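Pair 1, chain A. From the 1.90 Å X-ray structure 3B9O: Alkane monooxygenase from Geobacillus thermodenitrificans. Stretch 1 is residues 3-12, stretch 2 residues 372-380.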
# COMPACT_ATOMS: atom_id res chain seq x y z
N LYS A 3 3.07 14.02 -16.35
CA LYS A 3 4.11 13.32 -17.20
C LYS A 3 5.10 12.56 -16.33
O LYS A 3 5.88 11.72 -16.83
CB LYS A 3 4.88 14.34 -18.07
CG LYS A 3 5.43 15.53 -17.26
CD LYS A 3 6.29 16.47 -18.09
CE LYS A 3 5.40 17.45 -18.86
NZ LYS A 3 6.15 18.71 -19.19
N LYS A 4 5.08 12.85 -15.03
CA LYS A 4 6.08 12.31 -14.14
C LYS A 4 5.53 11.09 -13.37
O LYS A 4 4.40 11.11 -12.84
CB LYS A 4 6.70 13.41 -13.27
CG LYS A 4 7.10 14.66 -14.12
CD LYS A 4 8.40 15.31 -13.74
CE LYS A 4 8.79 16.39 -14.80
NZ LYS A 4 10.20 16.95 -14.59
N ILE A 5 6.34 10.05 -13.35
CA ILE A 5 6.00 8.74 -12.76
C ILE A 5 6.09 8.83 -11.23
O ILE A 5 7.13 9.23 -10.70
CB ILE A 5 6.94 7.64 -13.28
CG1 ILE A 5 6.88 7.58 -14.84
CG2 ILE A 5 6.65 6.27 -12.62
CD1 ILE A 5 7.93 6.65 -15.46
N HIS A 6 4.99 8.50 -10.56
CA HIS A 6 4.99 8.41 -9.09
C HIS A 6 5.71 7.11 -8.64
O HIS A 6 5.45 6.03 -9.15
CB HIS A 6 3.56 8.52 -8.52
CG HIS A 6 2.86 9.80 -8.85
ND1 HIS A 6 3.01 10.96 -8.10
CD2 HIS A 6 1.96 10.10 -9.82
CE1 HIS A 6 2.27 11.92 -8.63
NE2 HIS A 6 1.63 11.42 -9.67
N ILE A 7 6.62 7.21 -7.68
CA ILE A 7 7.29 6.02 -7.20
C ILE A 7 7.18 5.91 -5.68
O ILE A 7 7.57 6.83 -4.95
CB ILE A 7 8.75 5.94 -7.68
CG1 ILE A 7 8.80 5.76 -9.22
CG2 ILE A 7 9.48 4.76 -7.04
CD1 ILE A 7 10.10 6.05 -9.84
N ASN A 8 6.65 4.77 -5.24
CA ASN A 8 6.61 4.40 -3.82
C ASN A 8 7.59 3.26 -3.50
O ASN A 8 7.79 2.36 -4.32
CB ASN A 8 5.23 3.91 -3.43
CG ASN A 8 4.15 4.93 -3.64
OD1 ASN A 8 4.41 6.14 -3.65
ND2 ASN A 8 2.92 4.45 -3.79
N ALA A 9 8.15 3.30 -2.30
CA ALA A 9 9.01 2.25 -1.78
C ALA A 9 8.13 1.24 -1.09
O ALA A 9 7.40 1.60 -0.17
CB ALA A 9 9.99 2.87 -0.82
N PHE A 10 8.16 -0.00 -1.54
CA PHE A 10 7.31 -1.05 -0.98
C PHE A 10 8.00 -1.74 0.20
O PHE A 10 9.11 -2.31 0.08
CB PHE A 10 6.93 -2.08 -2.04
CG PHE A 10 5.78 -2.96 -1.68
CD1 PHE A 10 4.65 -2.44 -1.06
CD2 PHE A 10 5.81 -4.32 -2.00
CE1 PHE A 10 3.57 -3.26 -0.75
CE2 PHE A 10 4.71 -5.14 -1.70
CZ PHE A 10 3.60 -4.62 -1.10
N GLU A 11 7.33 -1.72 1.34
CA GLU A 11 7.98 -2.17 2.58
C GLU A 11 6.97 -2.86 3.50
O GLU A 11 5.77 -2.83 3.25
CB GLU A 11 8.62 -0.92 3.24
CG GLU A 11 9.56 -1.09 4.40
CD GLU A 11 10.65 -2.19 4.23
OE1 GLU A 11 10.32 -3.36 4.39
OE2 GLU A 11 11.82 -1.88 4.02
N MET A 12 7.47 -3.50 4.55
CA MET A 12 6.63 -4.09 5.58
C MET A 12 7.47 -4.19 6.85
O MET A 12 8.67 -4.53 6.78
CB MET A 12 6.10 -5.49 5.17
CG MET A 12 5.02 -6.06 6.13
SD MET A 12 4.21 -7.51 5.40
CE MET A 12 3.49 -8.23 6.86
N ILE A 372 -0.58 3.31 -16.69
CA ILE A 372 -0.28 3.31 -15.28
C ILE A 372 0.36 4.69 -14.86
O ILE A 372 1.01 5.36 -15.68
CB ILE A 372 0.45 2.02 -14.77
CG1 ILE A 372 1.90 2.00 -15.09
CG2 ILE A 372 -0.21 0.66 -15.21
CD1 ILE A 372 2.61 2.13 -13.81
N ASP A 373 0.14 5.10 -13.61
CA ASP A 373 0.58 6.41 -13.14
C ASP A 373 1.82 6.33 -12.27
O ASP A 373 2.50 7.32 -12.08
CB ASP A 373 -0.53 7.08 -12.34
CG ASP A 373 -1.76 7.36 -13.18
OD1 ASP A 373 -2.81 6.75 -12.93
OD2 ASP A 373 -1.64 8.17 -14.12
N GLY A 374 2.09 5.16 -11.71
CA GLY A 374 3.23 5.02 -10.80
C GLY A 374 3.51 3.56 -10.48
O GLY A 374 2.83 2.66 -10.96
N PHE A 375 4.52 3.36 -9.65
CA PHE A 375 4.97 2.04 -9.27
C PHE A 375 5.18 1.93 -7.76
O PHE A 375 5.66 2.88 -7.11
CB PHE A 375 6.30 1.67 -9.98
CG PHE A 375 6.19 1.58 -11.48
CD1 PHE A 375 6.34 2.73 -12.26
CD2 PHE A 375 5.88 0.38 -12.10
CE1 PHE A 375 6.24 2.68 -13.65
CE2 PHE A 375 5.80 0.31 -13.50
CZ PHE A 375 5.97 1.47 -14.27
N ASN A 376 4.89 0.75 -7.24
CA ASN A 376 5.42 0.38 -5.92
C ASN A 376 6.67 -0.44 -6.17
O ASN A 376 6.59 -1.52 -6.80
CB ASN A 376 4.44 -0.46 -5.11
CG ASN A 376 3.41 0.36 -4.40
OD1 ASN A 376 3.43 1.59 -4.40
ND2 ASN A 376 2.46 -0.34 -3.78
N LEU A 377 7.82 0.08 -5.73
CA LEU A 377 9.08 -0.62 -5.90
C LEU A 377 9.30 -1.72 -4.83
O LEU A 377 9.48 -1.44 -3.63
CB LEU A 377 10.26 0.38 -5.98
CG LEU A 377 11.69 -0.18 -6.14
CD1 LEU A 377 11.87 -1.01 -7.41
CD2 LEU A 377 12.68 0.98 -6.14
N VAL A 378 9.31 -2.96 -5.31
CA VAL A 378 9.45 -4.15 -4.52
C VAL A 378 10.95 -4.42 -4.30
O VAL A 378 11.76 -4.27 -5.24
CB VAL A 378 8.79 -5.38 -5.26
CG1 VAL A 378 8.91 -6.66 -4.40
CG2 VAL A 378 7.31 -5.09 -5.61
N GLN A 379 11.30 -4.82 -3.08
CA GLN A 379 12.70 -5.08 -2.72
C GLN A 379 13.10 -6.55 -2.83
O GLN A 379 12.35 -7.43 -2.44
CB GLN A 379 12.95 -4.63 -1.28
CG GLN A 379 12.66 -3.13 -1.03
CD GLN A 379 12.84 -2.79 0.43
OE1 GLN A 379 11.86 -2.67 1.17
NE2 GLN A 379 14.08 -2.68 0.87
N TYR A 380 14.30 -6.80 -3.34
CA TYR A 380 14.95 -8.09 -3.20
C TYR A 380 15.95 -8.06 -2.04
O TYR A 380 16.15 -9.06 -1.37
CB TYR A 380 15.72 -8.48 -4.46
CG TYR A 380 14.88 -8.90 -5.63
CD1 TYR A 380 14.00 -9.97 -5.54
CD2 TYR A 380 15.01 -8.26 -6.86
CE1 TYR A 380 13.22 -10.38 -6.66
CE2 TYR A 380 14.25 -8.65 -7.97
CZ TYR A 380 13.36 -9.73 -7.86
OH TYR A 380 12.59 -10.11 -8.94
O HOH W 1 9.20 -4.77 -0.93

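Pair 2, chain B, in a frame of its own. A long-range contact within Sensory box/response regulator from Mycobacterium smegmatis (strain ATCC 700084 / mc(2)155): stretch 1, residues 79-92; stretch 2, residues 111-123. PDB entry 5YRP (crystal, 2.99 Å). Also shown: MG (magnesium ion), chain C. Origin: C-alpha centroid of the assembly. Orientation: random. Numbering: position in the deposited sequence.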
# COMPACT_ATOMS: atom_id res chain seq x y z
N ASN B 79 -16.91 12.80 26.18
CA ASN B 79 -15.69 13.10 25.45
C ASN B 79 -15.05 11.86 24.82
O ASN B 79 -13.95 11.43 25.18
CB ASN B 79 -14.70 13.89 26.33
CG ASN B 79 -14.45 13.23 27.67
OD1 ASN B 79 -14.84 12.09 27.92
ND2 ASN B 79 -13.78 13.97 28.55
N ILE B 80 -15.79 11.29 23.87
CA ILE B 80 -15.30 10.23 23.00
C ILE B 80 -15.60 10.61 21.56
O ILE B 80 -16.38 11.52 21.30
CB ILE B 80 -15.96 8.87 23.30
CG1 ILE B 80 -17.48 8.95 23.10
CG2 ILE B 80 -15.64 8.44 24.72
CD1 ILE B 80 -18.14 7.61 22.92
N VAL B 81 -14.99 9.89 20.62
CA VAL B 81 -15.22 10.13 19.20
C VAL B 81 -16.24 9.13 18.67
O VAL B 81 -16.30 7.99 19.13
CB VAL B 81 -13.90 10.04 18.40
CG1 VAL B 81 -14.13 10.36 16.92
CG2 VAL B 81 -12.85 10.98 18.97
N LEU B 82 -17.05 9.57 17.72
CA LEU B 82 -17.99 8.69 17.01
C LEU B 82 -17.48 8.46 15.58
O LEU B 82 -17.47 9.38 14.77
CB LEU B 82 -19.38 9.31 16.97
CG LEU B 82 -20.46 8.48 16.27
CD1 LEU B 82 -20.90 7.31 17.13
CD2 LEU B 82 -21.65 9.36 15.93
N ARG B 83 -17.07 7.23 15.30
CA ARG B 83 -16.55 6.88 13.98
C ARG B 83 -17.65 6.34 13.07
O ARG B 83 -18.36 5.41 13.44
CB ARG B 83 -15.42 5.85 14.09
CG ARG B 83 -14.20 6.38 14.81
CD ARG B 83 -12.91 5.67 14.43
NE ARG B 83 -11.77 6.58 14.57
CZ ARG B 83 -11.20 6.92 15.72
NH1 ARG B 83 -11.63 6.42 16.87
NH2 ARG B 83 -10.18 7.76 15.73
N ILE B 84 -17.78 6.94 11.89
CA ILE B 84 -18.80 6.55 10.92
C ILE B 84 -18.15 6.29 9.57
O ILE B 84 -17.38 7.11 9.08
CB ILE B 84 -19.86 7.66 10.76
CG1 ILE B 84 -20.64 7.81 12.07
CG2 ILE B 84 -20.81 7.35 9.61
CD1 ILE B 84 -21.13 9.22 12.32
N ASN B 85 -18.46 5.14 8.98
CA ASN B 85 -17.93 4.78 7.68
C ASN B 85 -18.62 5.56 6.59
O ASN B 85 -19.84 5.52 6.47
CB ASN B 85 -18.09 3.28 7.43
CG ASN B 85 -17.22 2.45 8.33
OD1 ASN B 85 -15.99 2.50 8.24
ND2 ASN B 85 -17.84 1.67 9.20
N VAL B 86 -17.83 6.28 5.79
CA VAL B 86 -18.35 7.05 4.67
C VAL B 86 -17.99 6.38 3.35
O VAL B 86 -16.83 6.08 3.09
CB VAL B 86 -17.85 8.50 4.71
CG1 VAL B 86 -18.35 9.29 3.51
CG2 VAL B 86 -18.31 9.18 5.99
N SER B 87 -19.02 6.14 2.54
CA SER B 87 -18.89 5.55 1.21
C SER B 87 -18.28 6.57 0.23
O SER B 87 -18.38 7.78 0.47
CB SER B 87 -20.28 5.10 0.72
OG SER B 87 -20.24 4.34 -0.47
N PRO B 88 -17.63 6.09 -0.85
CA PRO B 88 -17.10 7.04 -1.85
C PRO B 88 -18.17 7.88 -2.55
O PRO B 88 -17.89 8.99 -2.99
CB PRO B 88 -16.39 6.12 -2.86
CG PRO B 88 -17.02 4.78 -2.67
CD PRO B 88 -17.29 4.70 -1.20
N VAL B 89 -19.39 7.35 -2.62
CA VAL B 89 -20.51 8.02 -3.30
C VAL B 89 -21.05 9.18 -2.46
O VAL B 89 -21.36 10.24 -3.00
CB VAL B 89 -21.66 7.04 -3.63
CG1 VAL B 89 -22.72 7.74 -4.47
CG2 VAL B 89 -21.15 5.81 -4.37
N GLN B 90 -21.17 8.96 -1.15
CA GLN B 90 -21.71 9.98 -0.24
C GLN B 90 -20.79 11.18 -0.22
O GLN B 90 -21.22 12.32 -0.41
CB GLN B 90 -21.84 9.46 1.20
CG GLN B 90 -22.49 8.10 1.38
CD GLN B 90 -22.26 7.53 2.76
OE1 GLN B 90 -21.96 6.34 2.91
NE2 GLN B 90 -22.39 8.37 3.79
N LEU B 91 -19.51 10.91 0.01
CA LEU B 91 -18.46 11.90 -0.12
C LEU B 91 -18.44 12.27 -1.59
O LEU B 91 -19.11 11.63 -2.40
CB LEU B 91 -17.12 11.33 0.34
CG LEU B 91 -16.00 12.30 0.75
CD1 LEU B 91 -15.27 11.83 1.99
CD2 LEU B 91 -14.99 12.52 -0.37
N VAL B 92 -17.70 13.32 -1.94
CA VAL B 92 -17.63 13.85 -3.32
C VAL B 92 -19.02 14.09 -3.91
O VAL B 92 -19.30 13.74 -5.06
CB VAL B 92 -16.74 13.01 -4.28
CG1 VAL B 92 -15.28 13.07 -3.87
CG2 VAL B 92 -17.20 11.56 -4.39
N ARG B 111 -17.20 20.18 18.34
CA ARG B 111 -16.10 20.09 17.39
C ARG B 111 -15.10 19.00 17.77
O ARG B 111 -14.60 18.98 18.89
CB ARG B 111 -15.38 21.43 17.29
CG ARG B 111 -16.25 22.57 16.78
CD ARG B 111 -15.47 23.87 16.71
NE ARG B 111 -14.22 23.69 15.96
CZ ARG B 111 -14.13 23.65 14.63
NH1 ARG B 111 -12.94 23.49 14.05
NH2 ARG B 111 -15.21 23.78 13.86
N GLY B 112 -14.83 18.11 16.82
CA GLY B 112 -13.88 17.00 17.02
C GLY B 112 -14.51 15.72 17.54
O GLY B 112 -13.81 14.73 17.77
N SER B 113 -15.83 15.72 17.70
CA SER B 113 -16.55 14.59 18.28
C SER B 113 -16.97 13.55 17.24
O SER B 113 -17.52 12.51 17.61
CB SER B 113 -17.80 15.08 19.00
OG SER B 113 -18.77 15.56 18.08
N VAL B 114 -16.74 13.84 15.96
CA VAL B 114 -17.05 12.90 14.88
C VAL B 114 -15.83 12.68 13.99
O VAL B 114 -15.13 13.63 13.65
CB VAL B 114 -18.26 13.38 14.05
CG1 VAL B 114 -18.54 12.44 12.88
CG2 VAL B 114 -19.49 13.49 14.93
N CYS B 115 -15.59 11.43 13.63
CA CYS B 115 -14.50 11.06 12.73
C CYS B 115 -15.02 10.19 11.58
O CYS B 115 -15.47 9.07 11.80
CB CYS B 115 -13.42 10.29 13.50
SG CYS B 115 -12.04 9.77 12.46
N LEU B 116 -14.94 10.71 10.36
CA LEU B 116 -15.47 10.01 9.19
C LEU B 116 -14.43 9.09 8.57
O LEU B 116 -13.46 9.56 7.99
CB LEU B 116 -15.96 11.02 8.15
CG LEU B 116 -17.06 11.99 8.59
CD1 LEU B 116 -17.29 13.05 7.52
CD2 LEU B 116 -18.36 11.28 8.91
N GLU B 117 -14.64 7.78 8.69
CA GLU B 117 -13.75 6.79 8.08
C GLU B 117 -13.96 6.73 6.57
O GLU B 117 -15.10 6.63 6.10
CB GLU B 117 -14.01 5.39 8.64
CG GLU B 117 -13.68 5.24 10.12
CD GLU B 117 -13.85 3.81 10.61
OE1 GLU B 117 -14.16 3.64 11.81
OE2 GLU B 117 -13.67 2.86 9.83
N ILE B 118 -12.87 6.78 5.83
CA ILE B 118 -12.91 6.65 4.38
C ILE B 118 -11.99 5.50 3.97
O ILE B 118 -10.86 5.40 4.45
CB ILE B 118 -12.44 7.93 3.65
CG1 ILE B 118 -13.08 9.17 4.28
CG2 ILE B 118 -12.80 7.85 2.17
CD1 ILE B 118 -12.49 10.48 3.80
N THR B 119 -12.49 4.62 3.10
CA THR B 119 -11.69 3.52 2.59
C THR B 119 -10.53 4.06 1.77
O THR B 119 -10.64 5.10 1.11
CB THR B 119 -12.52 2.52 1.75
OG1 THR B 119 -11.69 1.42 1.37
CG2 THR B 119 -13.10 3.17 0.49
N GLU B 120 -9.40 3.35 1.82
CA GLU B 120 -8.17 3.81 1.18
C GLU B 120 -8.33 3.95 -0.34
O GLU B 120 -7.74 4.84 -0.94
CB GLU B 120 -7.02 2.86 1.52
CG GLU B 120 -5.66 3.37 1.07
CD GLU B 120 -4.51 2.45 1.40
OE1 GLU B 120 -4.75 1.25 1.69
OE2 GLU B 120 -3.36 2.92 1.36
N SER B 121 -9.14 3.08 -0.94
CA SER B 121 -9.36 3.09 -2.40
C SER B 121 -10.25 4.25 -2.90
O SER B 121 -11.14 4.05 -3.73
CB SER B 121 -9.97 1.74 -2.83
OG SER B 121 -11.20 1.50 -2.18
N VAL B 122 -10.01 5.45 -2.38
CA VAL B 122 -10.69 6.67 -2.83
C VAL B 122 -9.69 7.65 -3.45
O VAL B 122 -10.07 8.69 -4.00
CB VAL B 122 -11.48 7.30 -1.66
CG1 VAL B 122 -12.00 8.69 -1.99
CG2 VAL B 122 -12.65 6.40 -1.28
N VAL B 123 -8.40 7.31 -3.39
CA VAL B 123 -7.33 8.14 -3.94
C VAL B 123 -7.54 8.46 -5.42
O VAL B 123 -7.54 9.63 -5.81
CB VAL B 123 -5.92 7.51 -3.71
CG1 VAL B 123 -5.83 6.05 -4.14
CG2 VAL B 123 -4.83 8.34 -4.38
MG MG C . -14.23 0.75 9.23

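Two adjacent parallel β-strands form the common core of both pairs; N, CA and C atoms of 14 central residues superpose with an RMSD of 0.6 Å, and the strand axes diverge by 31° in pair 1 and 33° in pair 2. The backbone ladder is the same. In pair 1 it runs from His6(A) N to Asp373(A) O (3.1 Å), Phe375(A) N to His6(A) O (2.9 Å), Asn8(A) N to Phe375(A) O (2.8 Å), Leu377(A) N to Asn8(A) O (2.7 Å) and Phe10(A) N to Leu377(A) O (2.9 Å). In pair 2 the matching bonds run from Leu82(B) N to Ser113(B) O (3.0 Å), Cys115(B) N to Leu82(B) O (3.0 Å), Ile84(B) N to Cys115(B) O (3.1 Å), Glu117(B) N to Ile84(B) O (2.8 Å) and Val86(B) N to Glu117(B) O (2.8 Å). In each ladder both strands therefore use N and O of alternate residues: His6(A) and Asn8(A) with Phe375(A) and Leu377(A) in pair 1, Leu82(B) and Ile84(B) with Cys115(B) and Glu117(B) in pair 2.

The side chains differ sharply. Asn8(A) matches Ile84(B) and Asn376(A) matches Leu116(B), with side-chain centres 0.8 and 1.1 Å apart. Pair 1 joins its two amides by a hydrogen bond, Asn8(A) ND2 to Asn376(A) OD1 (3.0 Å); pair 2 fills the same space with hydrocarbon, Ile84(B) CB lying 4.3 Å from Leu116(B) CD2. On this face Gly374(A) replaces Val114(B). A CB on Gly374(A) in its present backbone conformation would clash with His6(A) O, whereas Val114(B) has room for its branch, and its CG1 meets Ile84(B) CD1 at 4.2 Å.

The other face carries Ile7(A), Phe375(A), Ala9(A) and Leu377(A), matched by Arg83(B), Cys115(B), Asn85(B) and Glu117(B). Before the first bridge, Ile5(A) CG2 packs at the ring edge of Phe375(A), 3.6 Å from CD1; at the matched positions Val81(B) CG1 touches Cys115(B) CB at 3.5 Å. Where Leu377(A) is apolar, Glu117(B) is charged: its OE2 binds magnesium at 2.3 Å, and its OE1 approaches Arg83(B) CB at 3.4 Å.

Near the end of the ladder, Phe10(A) matches Val86(B). The ring of Phe10(A) reaches Val378(A), CD2 to CG2 4.0 Å, while the smaller Val86(B) packs its CG2 against Leu116(B) CD2 at 3.6 Å. The counterpart of Val378(A), Ile118(B), is met instead by Leu91(B), CD1 to CD1 3.6 Å.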